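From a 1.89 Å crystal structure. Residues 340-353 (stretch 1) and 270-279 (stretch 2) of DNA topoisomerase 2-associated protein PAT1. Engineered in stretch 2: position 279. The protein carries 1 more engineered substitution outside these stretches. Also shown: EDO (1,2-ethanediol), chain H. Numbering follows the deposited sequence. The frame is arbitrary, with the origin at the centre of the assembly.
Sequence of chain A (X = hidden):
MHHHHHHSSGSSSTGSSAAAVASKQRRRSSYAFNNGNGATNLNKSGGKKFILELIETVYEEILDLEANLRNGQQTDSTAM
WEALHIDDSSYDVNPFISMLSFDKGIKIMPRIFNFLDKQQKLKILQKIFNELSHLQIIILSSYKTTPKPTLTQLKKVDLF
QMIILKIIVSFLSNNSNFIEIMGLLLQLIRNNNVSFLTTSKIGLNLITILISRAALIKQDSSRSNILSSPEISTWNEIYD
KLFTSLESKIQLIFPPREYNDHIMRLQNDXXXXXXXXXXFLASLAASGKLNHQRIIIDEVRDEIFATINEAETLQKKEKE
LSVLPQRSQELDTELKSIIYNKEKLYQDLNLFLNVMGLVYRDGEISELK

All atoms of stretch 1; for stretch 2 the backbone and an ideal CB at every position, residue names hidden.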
# COMPACT_ATOMS: atom_id res chain seq x y z
N TYR A 340 -5.54 -16.67 -17.18
CA TYR A 340 -4.89 -16.17 -15.97
C TYR A 340 -5.30 -14.73 -15.67
O TYR A 340 -5.67 -14.43 -14.54
CB TYR A 340 -3.35 -16.30 -16.04
CG TYR A 340 -2.62 -15.46 -15.01
CD1 TYR A 340 -2.55 -15.85 -13.68
CD2 TYR A 340 -2.02 -14.25 -15.37
CE1 TYR A 340 -1.91 -15.06 -12.72
CE2 TYR A 340 -1.38 -13.45 -14.43
CZ TYR A 340 -1.33 -13.86 -13.10
OH TYR A 340 -0.70 -13.08 -12.17
N ASN A 341 -5.22 -13.85 -16.69
CA ASN A 341 -5.58 -12.44 -16.56
C ASN A 341 -7.09 -12.23 -16.36
O ASN A 341 -7.48 -11.36 -15.58
CB ASN A 341 -5.02 -11.62 -17.71
CG ASN A 341 -3.56 -11.34 -17.48
OD1 ASN A 341 -3.19 -10.56 -16.60
ND2 ASN A 341 -2.70 -12.04 -18.21
N LYS A 342 -7.92 -13.09 -16.97
CA LYS A 342 -9.38 -13.05 -16.81
C LYS A 342 -9.77 -13.39 -15.36
O LYS A 342 -10.49 -12.62 -14.72
CB LYS A 342 -10.07 -14.00 -17.80
CG LYS A 342 -11.60 -14.00 -17.72
CD LYS A 342 -12.19 -15.23 -18.39
CE LYS A 342 -12.01 -16.49 -17.57
NZ LYS A 342 -12.71 -17.65 -18.17
N GLU A 343 -9.24 -14.51 -14.84
CA GLU A 343 -9.51 -14.98 -13.47
C GLU A 343 -8.98 -14.02 -12.42
O GLU A 343 -9.61 -13.84 -11.38
CB GLU A 343 -8.97 -16.40 -13.26
CG GLU A 343 -9.78 -17.45 -14.02
CD GLU A 343 -9.30 -18.89 -13.95
OE1 GLU A 343 -8.14 -19.12 -13.53
OE2 GLU A 343 -10.07 -19.78 -14.36
N LYS A 344 -7.84 -13.35 -12.73
CA LYS A 344 -7.22 -12.37 -11.85
C LYS A 344 -8.20 -11.20 -11.61
O LYS A 344 -8.42 -10.84 -10.46
CB LYS A 344 -5.88 -11.88 -12.42
CG LYS A 344 -5.16 -10.92 -11.47
CD LYS A 344 -3.78 -10.50 -11.98
CE LYS A 344 -3.04 -9.65 -10.96
NZ LYS A 344 -3.70 -8.34 -10.71
N LEU A 345 -8.77 -10.63 -12.71
CA LEU A 345 -9.74 -9.53 -12.66
C LEU A 345 -10.99 -9.92 -11.87
O LEU A 345 -11.44 -9.13 -11.04
CB LEU A 345 -10.11 -9.02 -14.08
CG LEU A 345 -8.98 -8.36 -14.90
CD1 LEU A 345 -9.43 -8.06 -16.34
CD2 LEU A 345 -8.43 -7.09 -14.21
N TYR A 346 -11.52 -11.15 -12.07
CA TYR A 346 -12.67 -11.70 -11.35
C TYR A 346 -12.40 -11.70 -9.84
O TYR A 346 -13.22 -11.19 -9.07
CB TYR A 346 -12.96 -13.15 -11.78
CG TYR A 346 -13.59 -13.36 -13.15
CD1 TYR A 346 -14.15 -12.30 -13.85
CD2 TYR A 346 -13.66 -14.63 -13.71
CE1 TYR A 346 -14.76 -12.50 -15.09
CE2 TYR A 346 -14.29 -14.84 -14.94
CZ TYR A 346 -14.82 -13.77 -15.63
OH TYR A 346 -15.40 -13.98 -16.86
N GLN A 347 -11.24 -12.28 -9.43
CA GLN A 347 -10.80 -12.44 -8.05
C GLN A 347 -10.55 -11.10 -7.34
O GLN A 347 -10.98 -10.95 -6.20
CB GLN A 347 -9.57 -13.35 -7.95
CG GLN A 347 -9.85 -14.82 -8.25
CD GLN A 347 -8.61 -15.56 -8.73
OE1 GLN A 347 -7.46 -15.17 -8.47
NE2 GLN A 347 -8.83 -16.66 -9.45
N ASP A 348 -9.86 -10.15 -8.01
CA ASP A 348 -9.55 -8.83 -7.44
C ASP A 348 -10.83 -8.04 -7.17
O ASP A 348 -10.99 -7.48 -6.08
CB ASP A 348 -8.58 -8.03 -8.32
CG ASP A 348 -7.18 -8.62 -8.42
OD1 ASP A 348 -6.86 -9.57 -7.65
OD2 ASP A 348 -6.40 -8.14 -9.28
N LEU A 349 -11.77 -8.05 -8.12
CA LEU A 349 -13.05 -7.39 -7.98
C LEU A 349 -13.92 -8.08 -6.90
O LEU A 349 -14.49 -7.38 -6.06
CB LEU A 349 -13.78 -7.29 -9.34
CG LEU A 349 -15.20 -6.70 -9.35
CD1 LEU A 349 -15.24 -5.26 -8.80
CD2 LEU A 349 -15.78 -6.75 -10.76
N ASN A 350 -13.97 -9.43 -6.88
CA ASN A 350 -14.75 -10.16 -5.87
C ASN A 350 -14.21 -10.00 -4.45
O ASN A 350 -15.00 -10.09 -3.51
CB ASN A 350 -14.92 -11.64 -6.24
CG ASN A 350 -16.04 -11.82 -7.22
OD1 ASN A 350 -17.14 -11.27 -7.06
ND2 ASN A 350 -15.80 -12.58 -8.28
N LEU A 351 -12.91 -9.68 -4.27
CA LEU A 351 -12.34 -9.38 -2.96
C LEU A 351 -13.11 -8.19 -2.35
O LEU A 351 -13.51 -8.24 -1.19
CB LEU A 351 -10.82 -9.06 -3.09
CG LEU A 351 -10.06 -8.59 -1.81
CD1 LEU A 351 -10.14 -9.64 -0.69
CD2 LEU A 351 -8.61 -8.29 -2.13
N PHE A 352 -13.36 -7.16 -3.18
CA PHE A 352 -14.09 -5.95 -2.80
C PHE A 352 -15.59 -6.21 -2.66
O PHE A 352 -16.15 -5.87 -1.63
CB PHE A 352 -13.81 -4.81 -3.79
CG PHE A 352 -14.70 -3.59 -3.69
CD1 PHE A 352 -14.80 -2.88 -2.49
CD2 PHE A 352 -15.40 -3.12 -4.79
CE1 PHE A 352 -15.60 -1.73 -2.40
CE2 PHE A 352 -16.21 -1.98 -4.70
CZ PHE A 352 -16.29 -1.29 -3.51
N LEU A 353 -16.23 -6.82 -3.69
CA LEU A 353 -17.67 -7.07 -3.73
C LEU A 353 -18.20 -7.97 -2.62
O LEU A 353 -19.21 -7.63 -2.01
CB LEU A 353 -18.12 -7.59 -5.11
CG LEU A 353 -18.03 -6.65 -6.31
CD1 LEU A 353 -18.42 -7.38 -7.59
CD2 LEU A 353 -18.91 -5.41 -6.12
N UNK A 270 1.52 -6.71 -19.35
CA UNK A 270 0.49 -6.75 -20.40
C UNK A 270 -0.79 -6.07 -19.90
O UNK A 270 -1.54 -5.48 -20.69
CB UNK A 270 0.20 -8.19 -20.82
N UNK A 271 -1.02 -6.14 -18.57
CA UNK A 271 -2.12 -5.51 -17.84
C UNK A 271 -1.55 -4.86 -16.59
O UNK A 271 -0.64 -5.42 -15.98
CB UNK A 271 -3.21 -6.52 -17.48
N UNK A 272 -2.06 -3.68 -16.21
CA UNK A 272 -1.60 -2.98 -15.01
C UNK A 272 -2.15 -3.72 -13.79
O UNK A 272 -3.35 -4.01 -13.75
CB UNK A 272 -2.04 -1.52 -15.01
N UNK A 273 -1.28 -4.10 -12.84
CA UNK A 273 -1.72 -4.80 -11.62
C UNK A 273 -2.39 -3.79 -10.68
O UNK A 273 -1.71 -2.91 -10.13
CB UNK A 273 -0.54 -5.49 -10.92
N UNK A 274 -3.72 -3.90 -10.53
CA UNK A 274 -4.48 -3.00 -9.66
C UNK A 274 -5.11 -3.73 -8.46
O UNK A 274 -6.00 -3.17 -7.79
CB UNK A 274 -5.57 -2.30 -10.47
N UNK A 275 -4.59 -4.95 -8.14
CA UNK A 275 -5.02 -5.78 -7.01
C UNK A 275 -4.95 -5.03 -5.67
O UNK A 275 -5.89 -5.13 -4.88
CB UNK A 275 -4.16 -7.04 -6.94
N UNK A 276 -3.87 -4.24 -5.46
CA UNK A 276 -3.68 -3.42 -4.25
C UNK A 276 -4.78 -2.33 -4.10
O UNK A 276 -5.06 -1.91 -2.98
CB UNK A 276 -2.30 -2.76 -4.29
N UNK A 277 -5.38 -1.86 -5.22
CA UNK A 277 -6.45 -0.85 -5.18
C UNK A 277 -7.73 -1.51 -4.66
O UNK A 277 -8.37 -0.95 -3.77
CB UNK A 277 -6.68 -0.23 -6.56
N UNK A 278 -8.08 -2.69 -5.23
CA UNK A 278 -9.27 -3.43 -4.81
C UNK A 278 -9.12 -3.97 -3.39
O UNK A 278 -10.12 -4.08 -2.69
CB UNK A 278 -9.55 -4.58 -5.78
N UNK A 279 -7.86 -4.26 -2.94
CA UNK A 279 -7.57 -4.72 -1.57
C UNK A 279 -7.83 -3.56 -0.59
O UNK A 279 -8.45 -3.77 0.45
CB UNK A 279 -6.13 -5.22 -1.45
C1 EDO H . -8.22 2.36 -14.81
O1 EDO H . -8.72 1.36 -13.92
C2 EDO H . -7.64 3.53 -13.98
O2 EDO H . -6.44 3.15 -13.30

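Stretch 1 is one continuous helix; stretch 2 begins as a loop and enters a helix at 275.

Position 270 has its CB 5.5 Å from Asn 341 ND2, too far for tight packing, so almost any polar residue would do. It is Lys 270, whose chain leads away from the helix.

At 271 the backbone is extended, and CA-to-CB points toward Asn 341, the ideal CB lying 4.1 Å from its OD1. A broad residue, aromatic or polar, could cover this side chain. Phe 271 does so, its CD2 3.6 Å from Asn 341 OD1.

Position 272 points away and is little constrained by stretch 1, so polar or apolar side chains would do; it is Met 272.

At 273 the CB points sideways, yet lies 4.3 Å from Lys 344 NZ. A short acidic residue would answer that charge, and an Asn or Ser could offer an oxygen. Asp 273 forms a salt bridge, Lys 344 NZ donating to Asp 273 OD1 at 2.8 Å. The same OD1 accepts from the backbone N of position 275 at 3.2 Å.

Position 274 is sideways, with nothing of stretch 1 within 5.5 Å of its CB, and many polar residues would fit. Glu 274, at the N-cap position, extends away from stretch 1, and its OE2 lies 2.7 Å from O2 of the ethanediol.

At 275 the chain turns helical beside Asp 348, whose OD2 is 3.4 Å from the ideal CB; Lys 344 NZ is 4.0 Å from that CB. These two already pair at 3.1 Å (Lys 344 NZ to Asp 348 OD2), so a small residue such as Ala or Ser suits the place. Ala 275 packs its methyl against the pair.

At 276 CA-to-CB points away, and 277 is out of reach of stretch 1; no atom of stretch 1 is within 5.5 Å of either ideal CB, so polar or apolar side chains of any size would do. They are Tyr 276 and Ile 277.

Position 278 points toward stretch 1, its ideal CB only 3.3 Å from Asp 348 O, with Leu 349 and Phe 352 beyond. A large apolar or aromatic side chain is favoured. Trp 278 has the largest covered area of the stretch. Leu 349 CD1 sits over one face of its six-membered ring, 4.2 Å from the centroid, a CH-pi contact, while Phe 352 CD2 meets the ring edge at Trp 278 CZ3, 3.6 Å away.

At 279 the CB points away overall but lies 4.0 Å from Leu 351 CD2; small or apolar residues are compatible. The engineered Ala 279 makes this contact through its CB.

Stretch 2, residues 270-279: KFMDEAYIWA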
# COMPACT_ATOMS: atom_id res chain seq x y z
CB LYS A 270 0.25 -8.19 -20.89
CG LYS A 270 1.52 -9.00 -21.20
CD LYS A 270 2.38 -8.38 -22.32
CE LYS A 270 3.75 -9.01 -22.40
NZ LYS A 270 4.63 -8.27 -23.34
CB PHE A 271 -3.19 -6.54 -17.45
CG PHE A 271 -4.03 -7.00 -18.61
CD1 PHE A 271 -5.10 -6.24 -19.07
CD2 PHE A 271 -3.73 -8.19 -19.27
CE1 PHE A 271 -5.85 -6.65 -20.18
CE2 PHE A 271 -4.49 -8.61 -20.37
CZ PHE A 271 -5.54 -7.83 -20.81
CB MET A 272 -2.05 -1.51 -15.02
CG MET A 272 -1.45 -0.67 -13.92
SD MET A 272 0.29 -0.26 -14.23
CE MET A 272 0.53 0.98 -13.00
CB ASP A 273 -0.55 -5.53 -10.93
CG ASP A 273 -0.95 -6.55 -9.87
OD1 ASP A 273 -2.10 -6.49 -9.39
OD2 ASP A 273 -0.10 -7.39 -9.51
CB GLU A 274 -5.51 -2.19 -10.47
CG GLU A 274 -4.84 -1.17 -11.38
CD GLU A 274 -5.68 -0.03 -11.94
OE1 GLU A 274 -6.90 -0.23 -12.15
OE2 GLU A 274 -5.10 1.04 -12.22
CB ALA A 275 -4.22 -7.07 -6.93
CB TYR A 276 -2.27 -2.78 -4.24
CG TYR A 276 -2.10 -1.64 -5.22
CD1 TYR A 276 -1.94 -1.88 -6.58
CD2 TYR A 276 -2.09 -0.31 -4.78
CE1 TYR A 276 -1.81 -0.83 -7.49
CE2 TYR A 276 -1.96 0.75 -5.68
CZ TYR A 276 -1.80 0.48 -7.03
OH TYR A 276 -1.67 1.50 -7.94
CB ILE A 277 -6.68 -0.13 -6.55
CG1 ILE A 277 -5.40 0.59 -7.03
CG2 ILE A 277 -7.86 0.84 -6.46
CD1 ILE A 277 -5.41 1.12 -8.48
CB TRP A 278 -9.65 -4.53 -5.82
CG TRP A 278 -9.97 -3.99 -7.18
CD1 TRP A 278 -9.16 -4.02 -8.29
CD2 TRP A 278 -11.14 -3.23 -7.56
NE1 TRP A 278 -9.76 -3.35 -9.33
CE2 TRP A 278 -10.97 -2.84 -8.90
CE3 TRP A 278 -12.31 -2.84 -6.88
CZ2 TRP A 278 -11.94 -2.11 -9.60
CZ3 TRP A 278 -13.26 -2.09 -7.55
CH2 TRP A 278 -13.07 -1.73 -8.90
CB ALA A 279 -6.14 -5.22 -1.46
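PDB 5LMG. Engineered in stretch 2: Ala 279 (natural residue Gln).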